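Local atomic coordinates of outer surface protein (Bacillus cereus ATCC 14579, PDB entry 1X7F), a protein that is functionally uncharacterised but probably acts as a 6-phospho-N-acetylmuramidase, a glycosidase cleaving phosphorylated N-acetylmuramic acid from its sugar partner. Residues A[34-38]-A[210-214]; A[120-124]-A[169-173]. All coordinates share one frame; numbering follows the deposited sequence.

Contact 1: A[34-38]-A[210-214]; sequences YPEHS and NIGPW
Y34 lays one face of its ring over the peptide that joins G212 to P213, an example of how two loops at the mouth of a barrel can be packed largely round an aromatic ring. The CA of G212 stands 4.3 Å from the centroid of the Y34 ring, 14° off the ring normal, a CH-pi contact over the face. P213 lies alongside the ring and points the same way, with its CD 3.6 Å from Y34 CE2. At the root of the tyrosine, I211 runs past in the opposite direction; its CG2 branch, anti to the backbone N, touches both Y34 CB and H37 CB, 3.6 Å from the latter.

Away from the tightly packed ring of Y34 the contact thins out. H37 is exposed, and beyond its CB its grip is polar: NE2 donates to the P213 carbonyl O at 3.0 Å (N-H...O angle 151°). The donor stands above the carbonyl plane, 48° out of it. S38 adds little, its CB 4.4 Å from I211 CD1, and its hydroxyl bonds to Y253.

Segment 34-38 follows strand 28-33 and leads into helix 40-51, while 210-214 belongs to the long loop between strand 201-204 and helix 231-240. Between those strands in the sheet runs 246-249; just beyond it, G250 O takes the Y34 hydroxyl bond, and N210 and I211 both face A252 in a classic beta bulge.

Contact 2: A[120-124]-A[169-173]; sequences IRLDV and GCHNF
R121 reaches from its strand to the backbone of C170, and the contact illustrates how one guanidinium can span a gap that backbone pairing cannot. The CA atoms of R121 and C170 are 8.1 Å apart because strand 142-146 runs between strands 119-122 and 167-170 in the sheet.

The clear hydrogen bonds of R121 across the gap go to C170 O. R121 NH2 meets C170 O at 2.9 Å, with an N-H...O angle of 162°, and the oxygen lies in the guanidinium plane. R121 NE adds a weak bond of 3.3 Å to the same C170 O, so the carbonyl is held in a fork at the guanidinium edge. Seen from the carbonyl, the NH2 donor stands above its plane. The side chain gets there by leaving the strand with CG anti to the backbone N (chi1 -166°) and staying extended as far as NE.

The ionic part lies within 120-124: R121 NH1 forms a salt bridge to D123 OD1 at 2.8 Å, meeting the carboxylate from above its plane. Weak, long ion pairs to D93 and E144 add further negative charge around the arginine.

Apolar packing contributes less, with R121 NE approaching C170 CB at 4.0 Å. The N172 side chain crosses both R121 and D123 at about a right angle, its amide plane 66° from the guanidinium. S148 OG hydrogen-bonds both N172 N and H171 ND1.

The D123 carboxylate at NH1, the C170 carbonyl at NH2 and NE, and the more distant D93 and E144 would together be expected to stabilise the positive charge of R121, while the forked bond and the salt bridge restrain rotation of its guanidinium.

Contact 2 falls, in sequence, between the two halves of contact 1, and both belong to the same eight-stranded parallel barrel, of the TIM-barrel type. Their centres are about 18 Å apart, yet they touch through F173, which reaches across from the end of 169-173. Its CE2 lies 3.2 Å from Y34 OH, and its CZ 4.0 Å from P213 CD, so the aromatic joins the loop packing of contact 1 to the strand end of contact 2. The C-terminal ends of parallel barrel strands carry the active site in glycosidases of this fold; both contacts lie at that end, consistent with their flanking a substrate pocket, although no ligand defines one here.

Contact 1: A[34-38]-A[210-214]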
ATOM      1  N   TYR A  34       9.614   2.636 -18.039  1.00 36.13           N
ATOM      2  CA  TYR A  34      11.005   2.455 -18.463  1.00 35.37           C
ATOM      3  C   TYR A  34      10.981   2.584 -19.966  1.00 35.35           C
ATOM      4  O   TYR A  34      11.074   1.585 -20.682  1.00 35.59           O
ATOM      5  CB  TYR A  34      11.565   1.088 -18.003  1.00 35.40           C
ATOM      6  CG  TYR A  34      11.400   0.877 -16.508  1.00 35.25           C
ATOM      7  CD1 TYR A  34      10.258   0.275 -15.995  1.00 33.63           C
ATOM      8  CD2 TYR A  34      12.363   1.334 -15.612  1.00 35.04           C
ATOM      9  CE1 TYR A  34      10.083   0.107 -14.617  1.00 36.52           C
ATOM     10  CE2 TYR A  34      12.193   1.188 -14.241  1.00 36.54           C
ATOM     11  CZ  TYR A  34      11.057   0.569 -13.751  1.00 35.93           C
ATOM     12  OH  TYR A  34      10.896   0.426 -12.396  1.00 36.49           O
ATOM     13  N   PRO A  35      10.838   3.820 -20.455  1.00 35.51           N
ATOM     14  CA  PRO A  35      10.576   4.054 -21.871  1.00 35.68           C
ATOM     15  C   PRO A  35      11.598   3.428 -22.828  1.00 35.66           C
ATOM     16  O   PRO A  35      11.234   3.041 -23.943  1.00 34.90           O
ATOM     17  CB  PRO A  35      10.573   5.586 -21.976  1.00 36.02           C
ATOM     18  CG  PRO A  35      10.198   6.031 -20.610  1.00 35.30           C
ATOM     19  CD  PRO A  35      10.932   5.089 -19.707  1.00 34.85           C
ATOM     20  N   GLU A  36      12.853   3.319 -22.399  0.50 35.96           N
ATOM     21  CA  GLU A  36      13.900   2.751 -23.261  0.50 36.73           C
ATOM     22  C   GLU A  36      13.701   1.255 -23.513  0.50 37.03           C
ATOM     23  O   GLU A  36      14.179   0.725 -24.514  0.50 37.08           O
ATOM     24  CB  GLU A  36      15.300   3.039 -22.710  0.50 36.64           C
ATOM     25  CG  GLU A  36      15.667   2.276 -21.449  0.50 36.93           C
ATOM     26  CD  GLU A  36      16.859   2.882 -20.744  0.50 37.19           C
ATOM     27  OE1 GLU A  36      16.677   3.918 -20.068  0.50 37.04           O
ATOM     28  OE2 GLU A  36      17.969   2.321 -20.861  0.50 37.43           O
ATOM     29  N   HIS A  37      12.981   0.592 -22.609  1.00 37.51           N
ATOM     30  CA  HIS A  37      12.661  -0.831 -22.758  1.00 37.93           C
ATOM     31  C   HIS A  37      11.312  -1.074 -23.442  1.00 37.83           C
ATOM     32  O   HIS A  37      10.806  -2.203 -23.435  1.00 38.18           O
ATOM     33  CB  HIS A  37      12.676  -1.526 -21.393  1.00 37.67           C
ATOM     34  CG  HIS A  37      13.995  -1.452 -20.690  1.00 38.38           C
ATOM     35  ND1 HIS A  37      15.196  -1.666 -21.335  1.00 37.04           N
ATOM     36  CD2 HIS A  37      14.301  -1.199 -19.396  1.00 38.53           C
ATOM     37  CE1 HIS A  37      16.185  -1.539 -20.469  1.00 38.32           C
ATOM     38  NE2 HIS A  37      15.669  -1.262 -19.284  1.00 39.43           N
ATOM     39  N   SER A  38      10.744  -0.020 -24.033  1.00 37.24           N
ATOM     40  CA  SER A  38       9.410  -0.078 -24.631  1.00 37.25           C
ATOM     41  C   SER A  38       9.252   0.921 -25.790  1.00 37.15           C
ATOM     42  O   SER A  38      10.250   1.384 -26.358  1.00 37.73           O
ATOM     43  CB  SER A  38       8.351   0.161 -23.544  1.00 37.14           C
ATOM     44  OG  SER A  38       7.041  -0.053 -24.038  1.00 39.12           O
ATOM     45  N   ASN A 210       6.498  -7.408 -17.155  1.00 38.02           N
ATOM     46  CA  ASN A 210       7.750  -8.026 -17.612  1.00 39.63           C
ATOM     47  C   ASN A 210       8.960  -7.100 -17.687  1.00 39.13           C
ATOM     48  O   ASN A 210      10.062  -7.561 -17.961  1.00 39.58           O
ATOM     49  CB  ASN A 210       7.535  -8.699 -18.975  1.00 40.60           C
ATOM     50  CG  ASN A 210       6.778 -10.000 -18.850  1.00 44.15           C
ATOM     51  OD1 ASN A 210       6.951 -10.731 -17.866  1.00 50.62           O
ATOM     52  ND2 ASN A 210       5.927 -10.295 -19.823  1.00 43.76           N
ATOM     53  N   ILE A 211       8.749  -5.804 -17.447  1.00 38.82           N
ATOM     54  CA  ILE A 211       9.796  -4.793 -17.619  1.00 37.51           C
ATOM     55  C   ILE A 211      10.268  -4.210 -16.290  1.00 37.47           C
ATOM     56  O   ILE A 211       9.463  -3.803 -15.457  1.00 37.87           O
ATOM     57  CB  ILE A 211       9.323  -3.648 -18.574  1.00 37.49           C
ATOM     58  CG1 ILE A 211       8.920  -4.209 -19.941  1.00 35.26           C
ATOM     59  CG2 ILE A 211      10.415  -2.575 -18.727  1.00 35.76           C
ATOM     60  CD1 ILE A 211       8.058  -3.250 -20.774  1.00 36.74           C
ATOM     61  N   GLY A 212      11.587  -4.175 -16.116  1.00 37.12           N
ATOM     62  CA  GLY A 212      12.236  -3.438 -15.038  1.00 36.10           C
ATOM     63  C   GLY A 212      13.441  -2.729 -15.638  1.00 36.03           C
ATOM     64  O   GLY A 212      13.656  -2.809 -16.843  1.00 35.49           O
ATOM     65  N   PRO A 213      14.226  -2.037 -14.815  1.00 35.96           N
ATOM     66  CA  PRO A 213      15.423  -1.346 -15.290  1.00 36.90           C
ATOM     67  C   PRO A 213      16.550  -2.239 -15.824  1.00 37.84           C
ATOM     68  O   PRO A 213      17.193  -1.864 -16.800  1.00 37.89           O
ATOM     69  CB  PRO A 213      15.897  -0.577 -14.052  1.00 36.33           C
ATOM     70  CG  PRO A 213      15.352  -1.341 -12.910  1.00 36.68           C
ATOM     71  CD  PRO A 213      14.008  -1.828 -13.375  1.00 35.75           C
ATOM     72  N   TRP A 214      16.799  -3.390 -15.189  1.00 39.73           N
ATOM     73  CA  TRP A 214      17.980  -4.227 -15.525  1.00 40.42           C
ATOM     74  C   TRP A 214      17.607  -5.602 -16.074  1.00 39.98           C
ATOM     75  O   TRP A 214      16.431  -5.919 -16.210  1.00 40.52           O
ATOM     76  CB  TRP A 214      18.898  -4.424 -14.306  1.00 41.99           C
ATOM     77  CG  TRP A 214      18.813  -3.363 -13.237  1.00 44.57           C
ATOM     78  CD1 TRP A 214      18.223  -3.478 -12.008  1.00 46.80           C
ATOM     79  CD2 TRP A 214      19.334  -2.036 -13.305  1.00 45.07           C
ATOM     80  NE1 TRP A 214      18.346  -2.302 -11.307  1.00 46.69           N
ATOM     81  CE2 TRP A 214      19.031  -1.400 -12.079  1.00 47.31           C
ATOM     82  CE3 TRP A 214      20.032  -1.314 -14.277  1.00 46.33           C
ATOM     83  CZ2 TRP A 214      19.392  -0.080 -11.806  1.00 46.07           C
ATOM     84  CZ3 TRP A 214      20.404  -0.007 -13.998  1.00 47.17           C
ATOM     85  CH2 TRP A 214      20.076   0.597 -12.773  1.00 45.93           C
TER

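Contact 2: A[120-124]-A[169-173]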
ATOM      1  N   ILE A 120      12.582  15.028  -8.876  1.00 36.56           N
ATOM      2  CA  ILE A 120      13.683  14.115  -9.150  1.00 37.69           C
ATOM      3  C   ILE A 120      14.003  13.293  -7.914  1.00 38.51           C
ATOM      4  O   ILE A 120      13.894  13.789  -6.788  1.00 38.13           O
ATOM      5  CB  ILE A 120      14.962  14.867  -9.625  1.00 37.32           C
ATOM      6  CG1 ILE A 120      15.252  16.076  -8.732  1.00 36.54           C
ATOM      7  CG2 ILE A 120      14.853  15.250 -11.100  1.00 37.01           C
ATOM      8  CD1 ILE A 120      16.709  16.455  -8.708  1.00 38.41           C
ATOM      9  N   ARG A 121      14.399  12.041  -8.134  1.00 39.90           N
ATOM     10  CA  ARG A 121      14.838  11.185  -7.044  1.00 41.58           C
ATOM     11  C   ARG A 121      16.340  11.277  -6.835  1.00 42.50           C
ATOM     12  O   ARG A 121      17.122  11.351  -7.793  1.00 42.34           O
ATOM     13  CB  ARG A 121      14.398   9.736  -7.254  1.00 42.29           C
ATOM     14  CG  ARG A 121      14.525   8.882  -5.990  1.00 44.90           C
ATOM     15  CD  ARG A 121      13.584   7.694  -5.920  1.00 48.92           C
ATOM     16  NE  ARG A 121      13.769   6.929  -4.690  1.00 49.38           N
ATOM     17  CZ  ARG A 121      14.732   6.037  -4.519  1.00 49.34           C
ATOM     18  NH1 ARG A 121      15.592   5.800  -5.496  1.00 51.80           N
ATOM     19  NH2 ARG A 121      14.840   5.377  -3.379  1.00 48.17           N
ATOM     20  N   LEU A 122      16.725  11.332  -5.563  1.00 43.45           N
ATOM     21  CA  LEU A 122      18.117  11.210  -5.163  1.00 44.02           C
ATOM     22  C   LEU A 122      18.275   9.820  -4.556  1.00 44.92           C
ATOM     23  O   LEU A 122      18.126   9.625  -3.346  1.00 44.49           O
ATOM     24  CB  LEU A 122      18.517  12.310  -4.179  1.00 43.32           C
ATOM     25  CG  LEU A 122      18.465  13.761  -4.668  1.00 43.12           C
ATOM     26  CD1 LEU A 122      18.984  14.678  -3.584  1.00 40.76           C
ATOM     27  CD2 LEU A 122      19.243  13.966  -5.963  1.00 43.36           C
ATOM     28  N   ASP A 123      18.544   8.859  -5.436  1.00 46.21           N
ATOM     29  CA  ASP A 123      18.729   7.455  -5.087  1.00 47.63           C
ATOM     30  C   ASP A 123      19.877   7.280  -4.078  1.00 47.56           C
ATOM     31  O   ASP A 123      19.769   6.527  -3.101  1.00 47.14           O
ATOM     32  CB  ASP A 123      19.005   6.670  -6.374  1.00 48.64           C
ATOM     33  CG  ASP A 123      18.995   5.172  -6.165  1.00 50.96           C
ATOM     34  OD1 ASP A 123      18.172   4.688  -5.357  1.00 52.07           O
ATOM     35  OD2 ASP A 123      19.769   4.401  -6.781  1.00 53.86           O
ATOM     36  N   VAL A 124      20.973   7.989  -4.335  1.00 47.64           N
ATOM     37  CA  VAL A 124      22.091   8.075  -3.405  1.00 47.89           C
ATOM     38  C   VAL A 124      22.179   9.529  -2.930  1.00 48.45           C
ATOM     39  O   VAL A 124      21.901  10.461  -3.693  1.00 48.00           O
ATOM     40  CB  VAL A 124      23.420   7.569  -4.054  1.00 47.84           C
ATOM     41  CG1 VAL A 124      24.636   7.884  -3.185  1.00 46.88           C
ATOM     42  CG2 VAL A 124      23.345   6.068  -4.325  1.00 47.17           C
ATOM     43  N   GLY A 169       9.670  11.497  -0.164  1.00 34.45           N
ATOM     44  CA  GLY A 169      10.483  10.323   0.023  1.00 34.64           C
ATOM     45  C   GLY A 169       9.910   9.094  -0.661  1.00 35.54           C
ATOM     46  O   GLY A 169       8.693   8.878  -0.664  1.00 36.00           O
ATOM     47  N   CYS A 170      10.790   8.282  -1.240  1.00 34.71           N
ATOM     48  CA  CYS A 170      10.373   6.994  -1.768  1.00 34.49           C
ATOM     49  C   CYS A 170      11.424   5.939  -1.475  1.00 33.99           C
ATOM     50  O   CYS A 170      12.619   6.170  -1.639  1.00 34.08           O
ATOM     51  CB  CYS A 170      10.076   7.076  -3.269  1.00 33.31           C
ATOM     52  SG  CYS A 170       9.433   5.557  -3.994  1.00 36.59           S
ATOM     53  N   HIS A 171      10.952   4.781  -1.029  1.00 33.91           N
ATOM     54  CA  HIS A 171      11.789   3.618  -0.811  1.00 33.40           C
ATOM     55  C   HIS A 171      12.386   3.099  -2.112  1.00 33.75           C
ATOM     56  O   HIS A 171      11.877   3.426  -3.191  1.00 33.70           O
ATOM     57  CB  HIS A 171      10.946   2.515  -0.214  1.00 33.00           C
ATOM     58  CG  HIS A 171      10.816   2.583   1.270  1.00 31.95           C
ATOM     59  ND1 HIS A 171      11.769   2.067   2.123  1.00 30.70           N
ATOM     60  CD2 HIS A 171       9.819   3.053   2.054  1.00 30.98           C
ATOM     61  CE1 HIS A 171      11.377   2.240   3.372  1.00 30.59           C
ATOM     62  NE2 HIS A 171      10.201   2.844   3.356  1.00 33.45           N
ATOM     63  N   ASN A 172      13.451   2.290  -2.004  1.00 33.52           N
ATOM     64  CA  ASN A 172      13.972   1.521  -3.139  1.00 33.79           C
ATOM     65  C   ASN A 172      13.057   0.339  -3.428  1.00 34.20           C
ATOM     66  O   ASN A 172      12.237  -0.050  -2.590  1.00 33.48           O
ATOM     67  CB  ASN A 172      15.365   0.958  -2.858  1.00 33.40           C
ATOM     68  CG  ASN A 172      16.474   1.967  -3.047  1.00 35.76           C
ATOM     69  OD1 ASN A 172      16.445   2.810  -3.945  1.00 36.48           O
ATOM     70  ND2 ASN A 172      17.496   1.861  -2.205  1.00 40.17           N
ATOM     71  N   PHE A 173      13.199  -0.245  -4.613  1.00 34.53           N
ATOM     72  CA  PHE A 173      12.639  -1.565  -4.845  1.00 34.99           C
ATOM     73  C   PHE A 173      13.821  -2.496  -5.047  1.00 34.60           C
ATOM     74  O   PHE A 173      14.953  -2.022  -5.185  1.00 33.05           O
ATOM     75  CB  PHE A 173      11.614  -1.609  -5.998  1.00 34.25           C
ATOM     76  CG  PHE A 173      12.133  -1.117  -7.338  1.00 35.17           C
ATOM     77  CD1 PHE A 173      13.267  -1.668  -7.922  1.00 31.14           C
ATOM     78  CD2 PHE A 173      11.411  -0.148  -8.052  1.00 35.58           C
ATOM     79  CE1 PHE A 173      13.725  -1.243  -9.160  1.00 33.31           C
ATOM     80  CE2 PHE A 173      11.847   0.294  -9.296  1.00 35.21           C
ATOM     81  CZ  PHE A 173      13.020  -0.248  -9.855  1.00 37.41           C
TER